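Local coordinates for protein UDP-N-acetylglucosamine 2-epimerase (Listeria monocytogenes, PDB 3OT5) that probably interconverts UDP-N-acetylglucosamine and UDP-N-acetylmannosamine by inverting the configuration at carbon 2 of the sugar, at residues E53-A65 and L75-I88. Residues are numbered along the deposited sequence; the frame is centred on the assembly and turned at random.
Sequences EPETFESTVVITA and LEIFDIKPDIDLDI
With chi1 of Asp83 at -59°, its CG lies beside its backbone N and faces Val61; Ile63, its CG1 likewise beside the backbone N (chi1 -56°) and its chain then extended, brings CD1 against Leu75 and Pro82. The Asp83 carboxylate thus takes the place of a backbone acceptor: Val61 N donates to Asp83 OD2 at 3.0 Å, almost straight (175°) but from above the carboxylate plane. Val61 O accepts two N-H groups in its carbonyl plane, Ile84 N at 3.0 Å and the more bent Asp83 N at 2.7 Å. Two further backbone bonds continue the ladder, Ile63 N to Ile84 O (2.8 Å) and Leu86 N to Ile63 O (2.9 Å); with the Ile84 N bond they define a parallel pairing of Val62 with Ile84 and Ile63 with Asp85. On the Ile63 face, Ile63 CD1 meets Leu75 CD1 tip to tip at 3.5 Å and presses tightly on Pro82 CB at 3.4 Å. On the Val62 face, which helix 95-113 covers, Thr64 CG2 and Leu86 CD1 lie side by side, 3.8 Å apart. A Schellman motif at Asp79 ends helix 72-77, making a beta-alpha-beta crossover that places 84-85 as the edge strand of the N-terminal Rossmann-like domain.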
loop_
_atom_site.group_PDB
_atom_site.type_symbol
_atom_site.label_atom_id
_atom_site.label_comp_id
_atom_site.label_asym_id
_atom_site.label_seq_id
_atom_site.Cartn_x
_atom_site.Cartn_y
_atom_site.Cartn_z
ATOM N N GLU A 53 9.150 14.838 15.867
ATOM C CA GLU A 53 10.490 15.182 16.316
ATOM C C GLU A 53 10.943 16.524 15.700
ATOM O O GLU A 53 11.928 16.594 14.965
ATOM C CB GLU A 53 11.433 14.014 15.991
ATOM C CG GLU A 53 12.789 14.102 16.638
ATOM C CD GLU A 53 13.657 12.870 16.395
ATOM O OE1 GLU A 53 14.873 12.947 16.673
ATOM O OE2 GLU A 53 13.129 11.835 15.936
ATOM N N PRO A 54 10.218 17.604 16.017
ATOM C CA PRO A 54 10.543 18.915 15.468
ATOM C C PRO A 54 11.862 19.494 15.968
ATOM O O PRO A 54 12.346 20.444 15.375
ATOM C CB PRO A 54 9.375 19.780 15.937
ATOM C CG PRO A 54 8.944 19.137 17.209
ATOM C CD PRO A 54 9.075 17.676 16.940
ATOM N N GLU A 55 12.425 18.958 17.059
ATOM C CA GLU A 55 13.708 19.460 17.543
ATOM C C GLU A 55 14.831 19.028 16.596
ATOM O O GLU A 55 15.922 19.603 16.622
ATOM C CB GLU A 55 14.052 19.023 18.984
ATOM C CG GLU A 55 14.251 17.516 19.281
ATOM C CD GLU A 55 12.948 16.730 19.464
ATOM O OE1 GLU A 55 11.888 17.167 18.961
ATOM O OE2 GLU A 55 12.992 15.665 20.132
ATOM N N THR A 56 14.551 18.021 15.773
ATOM C CA THR A 56 15.523 17.488 14.836
ATOM C C THR A 56 15.184 17.784 13.389
ATOM O O THR A 56 16.054 18.140 12.619
ATOM C CB THR A 56 15.567 15.944 14.916
ATOM O OG1 THR A 56 15.830 15.520 16.255
ATOM C CG2 THR A 56 16.621 15.384 13.973
ATOM N N PHE A 57 13.911 17.626 13.033
ATOM C CA PHE A 57 13.475 17.800 11.658
ATOM C C PHE A 57 12.586 18.981 11.344
ATOM O O PHE A 57 11.806 19.444 12.155
ATOM C CB PHE A 57 12.687 16.570 11.211
ATOM C CG PHE A 57 13.450 15.276 11.299
ATOM C CD1 PHE A 57 14.386 14.946 10.340
ATOM C CD2 PHE A 57 13.174 14.358 12.308
ATOM C CE1 PHE A 57 15.067 13.752 10.406
ATOM C CE2 PHE A 57 13.858 13.157 12.381
ATOM C CZ PHE A 57 14.794 12.850 11.431
ATOM N N GLU A 58 12.715 19.422 10.109
ATOM C CA GLU A 58 11.907 20.474 9.543
ATOM C C GLU A 58 11.230 19.724 8.385
ATOM O O GLU A 58 11.904 19.157 7.530
ATOM C CB GLU A 58 12.782 21.623 9.075
ATOM C CG GLU A 58 12.028 22.813 8.479
ATOM C CD GLU A 58 12.922 24.035 8.262
ATOM O OE1 GLU A 58 14.028 24.095 8.866
ATOM O OE2 GLU A 58 12.503 24.952 7.511
ATOM N N SER A 59 9.906 19.642 8.402
ATOM C CA SER A 59 9.186 18.917 7.358
ATOM C C SER A 59 8.561 19.822 6.303
ATOM O O SER A 59 7.770 20.676 6.628
ATOM C CB SER A 59 8.095 18.054 7.987
ATOM O OG SER A 59 7.410 17.313 7.000
ATOM N N THR A 60 8.938 19.631 5.038
ATOM C CA THR A 60 8.353 20.404 3.944
ATOM C C THR A 60 7.617 19.407 3.064
ATOM O O THR A 60 8.219 18.499 2.499
ATOM C CB THR A 60 9.392 21.162 3.099
ATOM O OG1 THR A 60 10.140 22.062 3.928
ATOM C CG2 THR A 60 8.699 21.975 1.995
ATOM N N VAL A 61 6.308 19.562 2.964
ATOM C CA VAL A 61 5.502 18.673 2.147
ATOM C C VAL A 61 5.152 19.362 0.851
ATOM O O VAL A 61 4.583 20.463 0.850
ATOM C CB VAL A 61 4.235 18.260 2.864
ATOM C CG1 VAL A 61 3.296 17.543 1.902
ATOM C CG2 VAL A 61 4.586 17.392 4.096
ATOM N N VAL A 62 5.496 18.689 -0.245
ATOM C CA VAL A 62 5.272 19.175 -1.586
ATOM C C VAL A 62 4.328 18.232 -2.328
ATOM O O VAL A 62 4.599 17.031 -2.453
ATOM C CB VAL A 62 6.610 19.233 -2.369
ATOM C CG1 VAL A 62 6.380 19.807 -3.764
ATOM C CG2 VAL A 62 7.652 20.050 -1.598
ATOM N N ILE A 63 3.220 18.777 -2.811
ATOM C CA ILE A 63 2.251 18.001 -3.561
ATOM C C ILE A 63 2.426 18.236 -5.055
ATOM O O ILE A 63 2.636 19.371 -5.505
ATOM C CB ILE A 63 0.810 18.376 -3.182
ATOM C CG1 ILE A 63 0.589 18.218 -1.677
ATOM C CG2 ILE A 63 -0.178 17.513 -3.941
ATOM C CD1 ILE A 63 -0.842 18.550 -1.262
ATOM N N THR A 64 2.338 17.149 -5.811
ATOM C CA THR A 64 2.457 17.155 -7.266
ATOM C C THR A 64 1.435 16.166 -7.816
ATOM O O THR A 64 1.806 15.147 -8.403
ATOM C CB THR A 64 3.867 16.717 -7.738
ATOM O OG1 THR A 64 4.186 15.443 -7.167
ATOM C CG2 THR A 64 4.925 17.723 -7.326
ATOM N N ALA A 65 0.155 16.462 -7.594
ATOM C CA ALA A 65 -0.954 15.606 -8.033
ATOM C C ALA A 65 -1.445 15.958 -9.434
ATOM O O ALA A 65 -2.076 16.997 -9.639
ATOM C CB ALA A 65 -2.110 15.690 -7.026
ATOM N N LEU A 75 -4.806 14.086 3.672
ATOM C CA LEU A 75 -4.000 15.024 4.447
ATOM C C LEU A 75 -4.758 15.518 5.676
ATOM O O LEU A 75 -4.155 15.771 6.723
ATOM C CB LEU A 75 -3.549 16.200 3.580
ATOM C CG LEU A 75 -2.618 15.833 2.420
ATOM C CD1 LEU A 75 -2.275 17.064 1.605
ATOM C CD2 LEU A 75 -1.358 15.169 2.936
ATOM N N GLU A 76 -6.077 15.652 5.549
ATOM C CA GLU A 76 -6.904 16.091 6.658
ATOM C C GLU A 76 -6.909 15.020 7.759
ATOM O O GLU A 76 -6.873 15.342 8.943
ATOM C CB GLU A 76 -8.324 16.388 6.177
ATOM C CG GLU A 76 -9.216 17.017 7.231
ATOM C CD GLU A 76 -10.588 17.358 6.699
ATOM O OE1 GLU A 76 -10.913 16.925 5.572
ATOM O OE2 GLU A 76 -11.341 18.058 7.406
ATOM N N ILE A 77 -6.936 13.751 7.365
ATOM C CA ILE A 77 -6.914 12.646 8.329
ATOM C C ILE A 77 -5.621 12.652 9.147
ATOM O O ILE A 77 -5.646 12.494 10.367
ATOM C CB ILE A 77 -7.069 11.295 7.631
ATOM C CG1 ILE A 77 -8.432 11.230 6.949
ATOM C CG2 ILE A 77 -6.952 10.158 8.628
ATOM C CD1 ILE A 77 -9.550 10.916 7.879
ATOM N N PHE A 78 -4.501 12.849 8.462
ATOM C CA PHE A 78 -3.186 12.892 9.103
ATOM C C PHE A 78 -2.844 14.297 9.619
ATOM O O PHE A 78 -1.773 14.507 10.192
ATOM C CB PHE A 78 -2.106 12.403 8.123
ATOM C CG PHE A 78 -2.168 10.926 7.834
ATOM C CD1 PHE A 78 -1.297 10.048 8.467
ATOM C CD2 PHE A 78 -3.100 10.409 6.945
ATOM C CE1 PHE A 78 -1.350 8.685 8.214
ATOM C CE2 PHE A 78 -3.157 9.046 6.685
ATOM C CZ PHE A 78 -2.283 8.183 7.323
ATOM N N ASP A 79 -3.761 15.247 9.428
ATOM C CA ASP A 79 -3.562 16.631 9.851
ATOM C C ASP A 79 -2.218 17.126 9.316
ATOM O O ASP A 79 -1.315 17.481 10.071
ATOM C CB ASP A 79 -3.629 16.747 11.376
ATOM C CG ASP A 79 -3.675 18.183 11.850
ATOM O OD1 ASP A 79 -3.570 19.096 11.006
ATOM O OD2 ASP A 79 -3.830 18.398 13.071
ATOM N N ILE A 80 -2.104 17.116 7.996
ATOM C CA ILE A 80 -0.899 17.523 7.297
ATOM C C ILE A 80 -1.178 18.705 6.403
ATOM O O ILE A 80 -1.924 18.603 5.436
ATOM C CB ILE A 80 -0.358 16.384 6.408
ATOM C CG1 ILE A 80 0.208 15.258 7.269
ATOM C CG2 ILE A 80 0.737 16.893 5.491
ATOM C CD1 ILE A 80 0.768 14.091 6.468
ATOM N N LYS A 81 -0.579 19.835 6.739
ATOM C CA LYS A 81 -0.740 21.026 5.950
ATOM C C LYS A 81 0.355 20.933 4.902
ATOM O O LYS A 81 1.526 20.895 5.259
ATOM C CB LYS A 81 -0.513 22.268 6.813
ATOM C CG LYS A 81 -1.308 22.322 8.121
ATOM C CD LYS A 81 -2.811 22.379 7.914
ATOM C CE LYS A 81 -3.522 22.518 9.262
ATOM N NZ LYS A 81 -5.004 22.630 9.145
ATOM N N PRO A 82 -0.007 20.852 3.607
ATOM C CA PRO A 82 1.039 20.785 2.588
ATOM C C PRO A 82 1.715 22.150 2.441
ATOM O O PRO A 82 1.032 23.168 2.468
ATOM C CB PRO A 82 0.271 20.414 1.326
ATOM C CG PRO A 82 -1.085 20.962 1.535
ATOM C CD PRO A 82 -1.355 20.876 3.011
ATOM N N ASP A 83 3.036 22.175 2.294
ATOM C CA ASP A 83 3.758 23.451 2.183
ATOM C C ASP A 83 3.748 24.039 0.769
ATOM O O ASP A 83 3.611 25.250 0.591
ATOM C CB ASP A 83 5.204 23.312 2.679
ATOM C CG ASP A 83 5.285 22.853 4.124
ATOM O OD1 ASP A 83 5.771 23.636 4.969
ATOM O OD2 ASP A 83 4.810 21.736 4.432
ATOM N N ILE A 84 3.902 23.177 -0.228
ATOM C CA ILE A 84 3.920 23.603 -1.621
ATOM C C ILE A 84 2.997 22.695 -2.425
ATOM O O ILE A 84 2.991 21.474 -2.247
ATOM C CB ILE A 84 5.371 23.609 -2.173
ATOM C CG1 ILE A 84 6.214 24.611 -1.370
ATOM C CG2 ILE A 84 5.394 23.944 -3.660
ATOM C CD1 ILE A 84 7.642 24.729 -1.797
ATOM N N ASP A 85 2.191 23.306 -3.290
ATOM C CA ASP A 85 1.246 22.565 -4.108
ATOM C C ASP A 85 1.425 22.950 -5.565
ATOM O O ASP A 85 1.013 24.025 -5.978
ATOM C CB ASP A 85 -0.189 22.841 -3.640
ATOM C CG ASP A 85 -1.228 21.967 -4.347
ATOM O OD1 ASP A 85 -2.344 21.813 -3.801
ATOM O OD2 ASP A 85 -0.931 21.415 -5.427
ATOM N N LEU A 86 2.055 22.061 -6.334
ATOM C CA LEU A 86 2.285 22.287 -7.755
ATOM C C LEU A 86 1.125 21.710 -8.549
ATOM O O LEU A 86 0.828 20.515 -8.458
ATOM C CB LEU A 86 3.585 21.629 -8.198
ATOM C CG LEU A 86 4.825 22.059 -7.426
ATOM C CD1 LEU A 86 6.035 21.341 -7.975
ATOM C CD2 LEU A 86 5.007 23.578 -7.500
ATOM N N ASP A 87 0.467 22.553 -9.329
ATOM C CA ASP A 87 -0.662 22.107 -10.117
ATOM C C ASP A 87 -0.168 21.608 -11.479
ATOM O O ASP A 87 -0.232 22.326 -12.479
ATOM C CB ASP A 87 -1.674 23.246 -10.274
ATOM C CG ASP A 87 -2.968 22.797 -10.943
ATOM O OD1 ASP A 87 -3.292 21.587 -10.890
ATOM O OD2 ASP A 87 -3.674 23.666 -11.500
ATOM N N ILE A 88 0.346 20.379 -11.504
ATOM C CA ILE A 88 0.845 19.781 -12.743
ATOM C C ILE A 88 -0.293 19.004 -13.401
ATOM O O ILE A 88 -0.953 18.186 -12.759
ATOM C CB ILE A 88 2.119 18.908 -12.504
ATOM C CG1 ILE A 88 1.834 17.651 -11.670
ATOM C CG2 ILE A 88 3.207 19.742 -11.839
ATOM C CD1 ILE A 88 1.059 16.563 -12.391
#